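Local coordinates for protein NRD1 (PDB 3CLJ) that binds the phosphorylated C-terminal domain of RNA polymerase II through its CTD-interacting domain, as part of the Nrd1-Nab3-Sen1 transcription termination complex, at residues D66-G69 with R70-D74; N85-T89 with C90-I94. All coordinates share one frame; numbering follows the deposited sequence.

Contact 1: residues D66-G69 with R70-D74; sequences DSIG and RAYLD
Asp66 and Arg70, one helical turn apart, form a bidentate salt bridge in which the guanidinium approaches side-on with NE and NH2. Arg70 NE lies 2.8 Å from Asp66 OD1, and Arg70 NH2 lies 2.8 Å from Asp66 OD2 in a nearly straight bond (174°). Both oxygens are met on their syn sides and lie close to the guanidinium plane, yet the two flat groups are turned 37° against each other, which puts the nitrogens out of the carboxylate plane. The bend at chi3 (-58°) folds the arginine chain back toward Asp66. A second donor, Trp127 NE1, holds OD1 as well, so this buried carboxylate is fixed from helix 114-130 and probably kept ionised.

The tight part of the contact is around Ile68 and Tyr72, both buried. Ile68 CG2 sits over one face of the tyrosine ring, displaced toward its rim, 4.2 Å from the ring centroid: a CH-pi contact between side chains lying side by side. Tyr72 OH bonds to Ala32 O of helix 22-34. The less buried side carries Ser67 and Ala71, both partly exposed like Arg70. Here Ala71 CB meets backbone, 3.2 Å from Ser67 O, and also touches Leu33 of helix 22-34, while Ser67 OG is hydrogen-bonded to Thr29 OG1 of that helix.

Four i to i+4 backbone bonds link 66-69 to 70-74, among them Tyr72 N to Ile68 O at 2.9 Å. Such spacing is characteristic of an alpha helix, here helix 58-77 packed between neighbouring helices of the all-helical CID fold.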
ATOM      1  N   ASP A  66       3.058  -1.196  -0.093  1.00 42.65           N
ATOM      2  CA  ASP A  66       4.467  -1.355   0.169  1.00 43.41           C
ATOM      3  C   ASP A  66       5.273  -1.476  -1.097  1.00 43.05           C
ATOM      4  O   ASP A  66       6.310  -0.872  -1.233  1.00 42.66           O
ATOM      5  CB  ASP A  66       4.732  -2.632   1.034  1.00 44.49           C
ATOM      6  CG  ASP A  66       6.189  -2.856   1.291  1.00 44.83           C
ATOM      7  OD1 ASP A  66       6.847  -1.990   1.907  1.00 44.70           O
ATOM      8  OD2 ASP A  66       6.741  -3.897   0.875  1.00 41.06           O
ATOM      9  N   SER A  67       4.822  -2.336  -1.986  1.00 43.48           N
ATOM     10  CA  SER A  67       5.577  -2.638  -3.189  1.00 43.27           C
ATOM     11  C   SER A  67       5.657  -1.420  -4.142  1.00 43.57           C
ATOM     12  O   SER A  67       6.732  -1.040  -4.585  1.00 43.30           O
ATOM     13  CB  SER A  67       4.927  -3.823  -3.914  1.00 42.32           C
ATOM     14  OG  SER A  67       5.744  -4.223  -5.002  1.00 44.37           O
ATOM     15  N   ILE A  68       4.508  -0.829  -4.437  1.00 43.53           N
ATOM     16  CA  ILE A  68       4.438   0.301  -5.307  1.00 43.80           C
ATOM     17  C   ILE A  68       5.047   1.529  -4.587  1.00 43.34           C
ATOM     18  O   ILE A  68       5.877   2.258  -5.161  1.00 43.34           O
ATOM     19  CB  ILE A  68       2.968   0.521  -5.785  1.00 44.68           C
ATOM     20  CG1 ILE A  68       2.603  -0.555  -6.824  1.00 43.29           C
ATOM     21  CG2 ILE A  68       2.774   1.981  -6.368  1.00 43.21           C
ATOM     22  CD1 ILE A  68       1.066  -0.535  -7.236  1.00 43.97           C
ATOM     23  N   GLY A  69       4.691   1.718  -3.319  1.00 42.12           N
ATOM     24  CA  GLY A  69       5.264   2.805  -2.578  1.00 42.38           C
ATOM     25  C   GLY A  69       6.764   2.845  -2.497  1.00 42.39           C
ATOM     26  O   GLY A  69       7.356   3.935  -2.671  1.00 43.14           O
ATOM     27  N   ARG A  70       7.411   1.677  -2.233  1.00 42.87           N
ATOM     28  CA  ARG A  70       8.871   1.661  -2.074  1.00 41.17           C
ATOM     29  C   ARG A  70       9.520   1.659  -3.459  1.00 40.99           C
ATOM     30  O   ARG A  70      10.613   2.180  -3.599  1.00 40.55           O
ATOM     31  CB  ARG A  70       9.436   0.538  -1.150  1.00 41.35           C
ATOM     32  CG  ARG A  70       9.287   0.756   0.409  1.00 40.20           C
ATOM     33  CD  ARG A  70      10.005  -0.357   1.332  1.00 41.72           C
ATOM     34  NE  ARG A  70       9.467  -1.676   0.988  1.00 42.69           N
ATOM     35  CZ  ARG A  70      10.045  -2.563   0.177  1.00 43.12           C
ATOM     36  NH1 ARG A  70      11.258  -2.353  -0.342  1.00 43.88           N
ATOM     37  NH2 ARG A  70       9.377  -3.656  -0.136  1.00 43.86           N
ATOM     38  N   ALA A  71       8.830   1.124  -4.482  1.00 41.36           N
ATOM     39  CA  ALA A  71       9.341   1.228  -5.878  1.00 42.34           C
ATOM     40  C   ALA A  71       9.401   2.702  -6.340  1.00 41.14           C
ATOM     41  O   ALA A  71      10.399   3.154  -6.894  1.00 42.19           O
ATOM     42  CB  ALA A  71       8.537   0.372  -6.861  1.00 41.27           C
ATOM     43  N   TYR A  72       8.356   3.447  -6.037  1.00 41.40           N
ATOM     44  CA  TYR A  72       8.255   4.865  -6.394  1.00 41.30           C
ATOM     45  C   TYR A  72       9.254   5.675  -5.604  1.00 41.20           C
ATOM     46  O   TYR A  72       9.866   6.585  -6.147  1.00 40.56           O
ATOM     47  CB  TYR A  72       6.824   5.352  -6.127  1.00 41.00           C
ATOM     48  CG  TYR A  72       5.873   5.157  -7.290  1.00 42.02           C
ATOM     49  CD1 TYR A  72       6.232   4.407  -8.406  1.00 40.78           C
ATOM     50  CD2 TYR A  72       4.583   5.678  -7.246  1.00 41.38           C
ATOM     51  CE1 TYR A  72       5.337   4.229  -9.492  1.00 43.02           C
ATOM     52  CE2 TYR A  72       3.681   5.512  -8.348  1.00 44.06           C
ATOM     53  CZ  TYR A  72       4.058   4.802  -9.471  1.00 43.59           C
ATOM     54  OH  TYR A  72       3.184   4.673 -10.579  1.00 41.09           O
ATOM     55  N   LEU A  73       9.386   5.341  -4.315  1.00 42.82           N
ATOM     56  CA  LEU A  73      10.382   5.934  -3.395  1.00 44.07           C
ATOM     57  C   LEU A  73      11.785   5.738  -3.915  1.00 45.67           C
ATOM     58  O   LEU A  73      12.634   6.630  -3.772  1.00 45.61           O
ATOM     59  CB  LEU A  73      10.265   5.381  -1.948  1.00 43.24           C
ATOM     60  CG  LEU A  73      11.200   5.960  -0.867  1.00 43.91           C
ATOM     61  CD1 LEU A  73      11.025   7.484  -0.730  1.00 45.95           C
ATOM     62  CD2 LEU A  73      11.066   5.279   0.487  1.00 44.95           C
ATOM     63  N   ASP A  74      12.050   4.591  -4.538  1.00 47.91           N
ATOM     64  CA  ASP A  74      13.337   4.445  -5.224  1.00 50.69           C
ATOM     65  C   ASP A  74      13.521   5.316  -6.463  1.00 51.04           C
ATOM     66  O   ASP A  74      14.613   5.798  -6.688  1.00 50.73           O
ATOM     67  CB  ASP A  74      13.638   2.994  -5.565  1.00 52.30           C
ATOM     68  CG  ASP A  74      14.155   2.233  -4.382  1.00 57.79           C
ATOM     69  OD1 ASP A  74      14.720   2.882  -3.436  1.00 60.61           O
ATOM     70  OD2 ASP A  74      13.978   0.988  -4.403  1.00 63.60           O
TER

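Contact 2: residues N85-T89 with C90-I94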
ATOM      1  N   ASN A  85       6.082  17.998  -7.700  1.00 60.19           N
ATOM      2  CA  ASN A  85       5.103  17.160  -7.022  1.00 59.55           C
ATOM      3  C   ASN A  85       3.726  17.235  -7.677  1.00 58.98           C
ATOM      4  O   ASN A  85       2.713  17.051  -6.988  1.00 59.79           O
ATOM      5  CB  ASN A  85       4.945  17.628  -5.579  1.00 60.23           C
ATOM      6  CG  ASN A  85       6.104  17.235  -4.710  1.00 60.93           C
ATOM      7  OD1 ASN A  85       7.142  17.902  -4.692  1.00 61.72           O
ATOM      8  ND2 ASN A  85       5.919  16.168  -3.943  1.00 61.51           N
ATOM      9  N   LYS A  86       3.686  17.538  -8.977  1.00 57.38           N
ATOM     10  CA  LYS A  86       2.434  17.592  -9.741  1.00 55.47           C
ATOM     11  C   LYS A  86       1.948  16.167  -9.994  1.00 53.70           C
ATOM     12  O   LYS A  86       2.748  15.223  -9.925  1.00 52.60           O
ATOM     13  CB  LYS A  86       2.622  18.302 -11.092  1.00 55.59           C
ATOM     14  CG  LYS A  86       3.625  19.448 -11.114  1.00 57.09           C
ATOM     15  CD  LYS A  86       3.040  20.816 -10.763  1.00 58.03           C
ATOM     16  CE  LYS A  86       3.735  21.886 -11.609  1.00 58.41           C
ATOM     17  NZ  LYS A  86       4.122  23.100 -10.850  1.00 59.13           N
ATOM     18  N   PRO A  87       0.628  16.001 -10.236  1.00 52.46           N
ATOM     19  CA  PRO A  87       0.118  14.705 -10.685  1.00 51.65           C
ATOM     20  C   PRO A  87       0.959  14.124 -11.818  1.00 50.58           C
ATOM     21  O   PRO A  87       1.451  14.872 -12.662  1.00 50.22           O
ATOM     22  CB  PRO A  87      -1.306  15.034 -11.138  1.00 51.93           C
ATOM     23  CG  PRO A  87      -1.721  16.145 -10.198  1.00 52.02           C
ATOM     24  CD  PRO A  87      -0.466  16.970 -10.015  1.00 52.28           C
ATOM     25  N   GLY A  88       1.142  12.801 -11.812  1.00 49.54           N
ATOM     26  CA  GLY A  88       2.017  12.151 -12.792  1.00 48.27           C
ATOM     27  C   GLY A  88       3.492  12.115 -12.382  1.00 47.83           C
ATOM     28  O   GLY A  88       4.360  11.945 -13.231  1.00 47.99           O
ATOM     29  N   THR A  89       3.779  12.317 -11.094  1.00 47.14           N
ATOM     30  CA  THR A  89       5.113  12.052 -10.529  1.00 46.49           C
ATOM     31  C   THR A  89       5.057  11.032  -9.364  1.00 47.06           C
ATOM     32  O   THR A  89       4.015  10.891  -8.688  1.00 47.44           O
ATOM     33  CB  THR A  89       5.868  13.347 -10.059  1.00 46.30           C
ATOM     34  OG1 THR A  89       5.239  13.916  -8.901  1.00 45.40           O
ATOM     35  CG2 THR A  89       5.988  14.387 -11.178  1.00 43.58           C
ATOM     36  N   CYS A  90       6.178  10.338  -9.126  1.00 46.60           N
ATOM     37  CA  CYS A  90       6.372   9.501  -7.944  1.00 46.76           C
ATOM     38  C   CYS A  90       6.246  10.263  -6.625  1.00 46.74           C
ATOM     39  O   CYS A  90       5.785   9.709  -5.644  1.00 47.42           O
ATOM     40  CB  CYS A  90       7.741   8.798  -7.974  1.00 47.83           C
ATOM     41  SG  CYS A  90       8.032   7.709  -9.382  1.00 46.19           S
ATOM     42  N   ALA A  91       6.689  11.511  -6.596  1.00 46.20           N
ATOM     43  CA  ALA A  91       6.611  12.320  -5.386  1.00 45.87           C
ATOM     44  C   ALA A  91       5.148  12.547  -4.965  1.00 45.42           C
ATOM     45  O   ALA A  91       4.808  12.408  -3.794  1.00 45.58           O
ATOM     46  CB  ALA A  91       7.326  13.644  -5.594  1.00 45.40           C
ATOM     47  N   HIS A  92       4.300  12.868  -5.934  1.00 44.96           N
ATOM     48  CA  HIS A  92       2.870  13.094  -5.710  1.00 45.15           C
ATOM     49  C   HIS A  92       2.196  11.779  -5.238  1.00 44.25           C
ATOM     50  O   HIS A  92       1.447  11.775  -4.252  1.00 43.54           O
ATOM     51  CB  HIS A  92       2.233  13.630  -6.993  1.00 44.39           C
ATOM     52  CG  HIS A  92       0.764  13.875  -6.882  1.00 46.85           C
ATOM     53  ND1 HIS A  92      -0.178  13.058  -7.480  1.00 46.78           N
ATOM     54  CD2 HIS A  92       0.070  14.844  -6.236  1.00 46.84           C
ATOM     55  CE1 HIS A  92      -1.387  13.510  -7.197  1.00 47.32           C
ATOM     56  NE2 HIS A  92      -1.264  14.597  -6.455  1.00 47.65           N
ATOM     57  N   ALA A  93       2.485  10.686  -5.944  1.00 43.81           N
ATOM     58  CA  ALA A  93       1.967   9.369  -5.590  1.00 45.12           C
ATOM     59  C   ALA A  93       2.237   9.060  -4.120  1.00 45.85           C
ATOM     60  O   ALA A  93       1.320   8.647  -3.398  1.00 46.95           O
ATOM     61  CB  ALA A  93       2.556   8.284  -6.505  1.00 43.52           C
ATOM     62  N   ILE A  94       3.491   9.264  -3.681  1.00 46.11           N
ATOM     63  CA  ILE A  94       3.907   8.989  -2.294  1.00 46.84           C
ATOM     64  C   ILE A  94       3.245   9.963  -1.320  1.00 46.70           C
ATOM     65  O   ILE A  94       2.947   9.593  -0.195  1.00 47.07           O
ATOM     66  CB  ILE A  94       5.468   9.043  -2.136  1.00 46.66           C
ATOM     67  CG1 ILE A  94       6.121   7.857  -2.870  1.00 46.55           C
ATOM     68  CG2 ILE A  94       5.887   8.975  -0.661  1.00 48.01           C
ATOM     69  CD1 ILE A  94       7.611   8.121  -3.164  1.00 48.62           C
TER
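The backbone of 85-89 wraps back over the first turn of helix 90-111, bringing Asn85 CA within 4.8 Å of His92 CA, while Thr89 O accepts from Ala93 N at 3.1 Å to open the helical bonding pattern. Thr89 is the N-cap residue: its OG1 accepts from His92 N at 3.3 Å with an N-H...O angle of 160°. The same hydroxyl donates to Lys86 O, 3.0 Å away and in the carbonyl plane, so one oxygen joins the incoming loop to the helix start. A chi1 of 69° sets OG1 between the backbone N and the carbonyl carbon, from where both partners can be met. An alanine at Thr89 would remove this oxygen, is likely to leave His92 N without its capping acceptor, and would probably let the loop at Lys86 shift away from the helix.

A chi1 of 179°, with CG anti to the backbone N, sets the His92 ring beside Pro87. Pro87 CA stands over one face of the imidazole, 3.9 Å from the centroid and offset toward the rim, in a CH-pi contact; Pro87 CG reaches the ring at His92 CE1, 4.0 Å away. His92 ND1 bonds to Glu39 OE1, an oxygen that also takes Gly88 N, so this carboxylate ties ring and loop together. On the more exposed side, Asn85 ND2 lies 3.3 Å from Ala91 CB, and a glycerol, probably from the crystallisation liquor, bonds to the backbone N of Cys90 and of Ala91.

Inward, Cys90 and Ala93 rest on Tyr72 of helix 58-77, and Ala93 also touches Ile43 of helix 39-52.

Overall arrangement
From the N terminus, the chain first passes through helices 3-11, 22-34 and 39-52, then reaches contact 1 within helix 58-77. Being internal to that helix, contact 1 closes no loop. Contact 2 follows in series, neither nested in it nor crossing it, and ends the connection between helices 58-77 and 90-111, a connection whose residues 80-83 are not modelled. Their centres lie 12 Å apart, but they meet directly: Tyr72 CD2 is 3.4 Å from Ala93 CB, and Ile94 CD1 approaches Leu73 N at 3.5 Å. Together they join two consecutive helices, with contact 1 reaching helices 22-34 and 114-130 and contact 2 reaching helix 39-52.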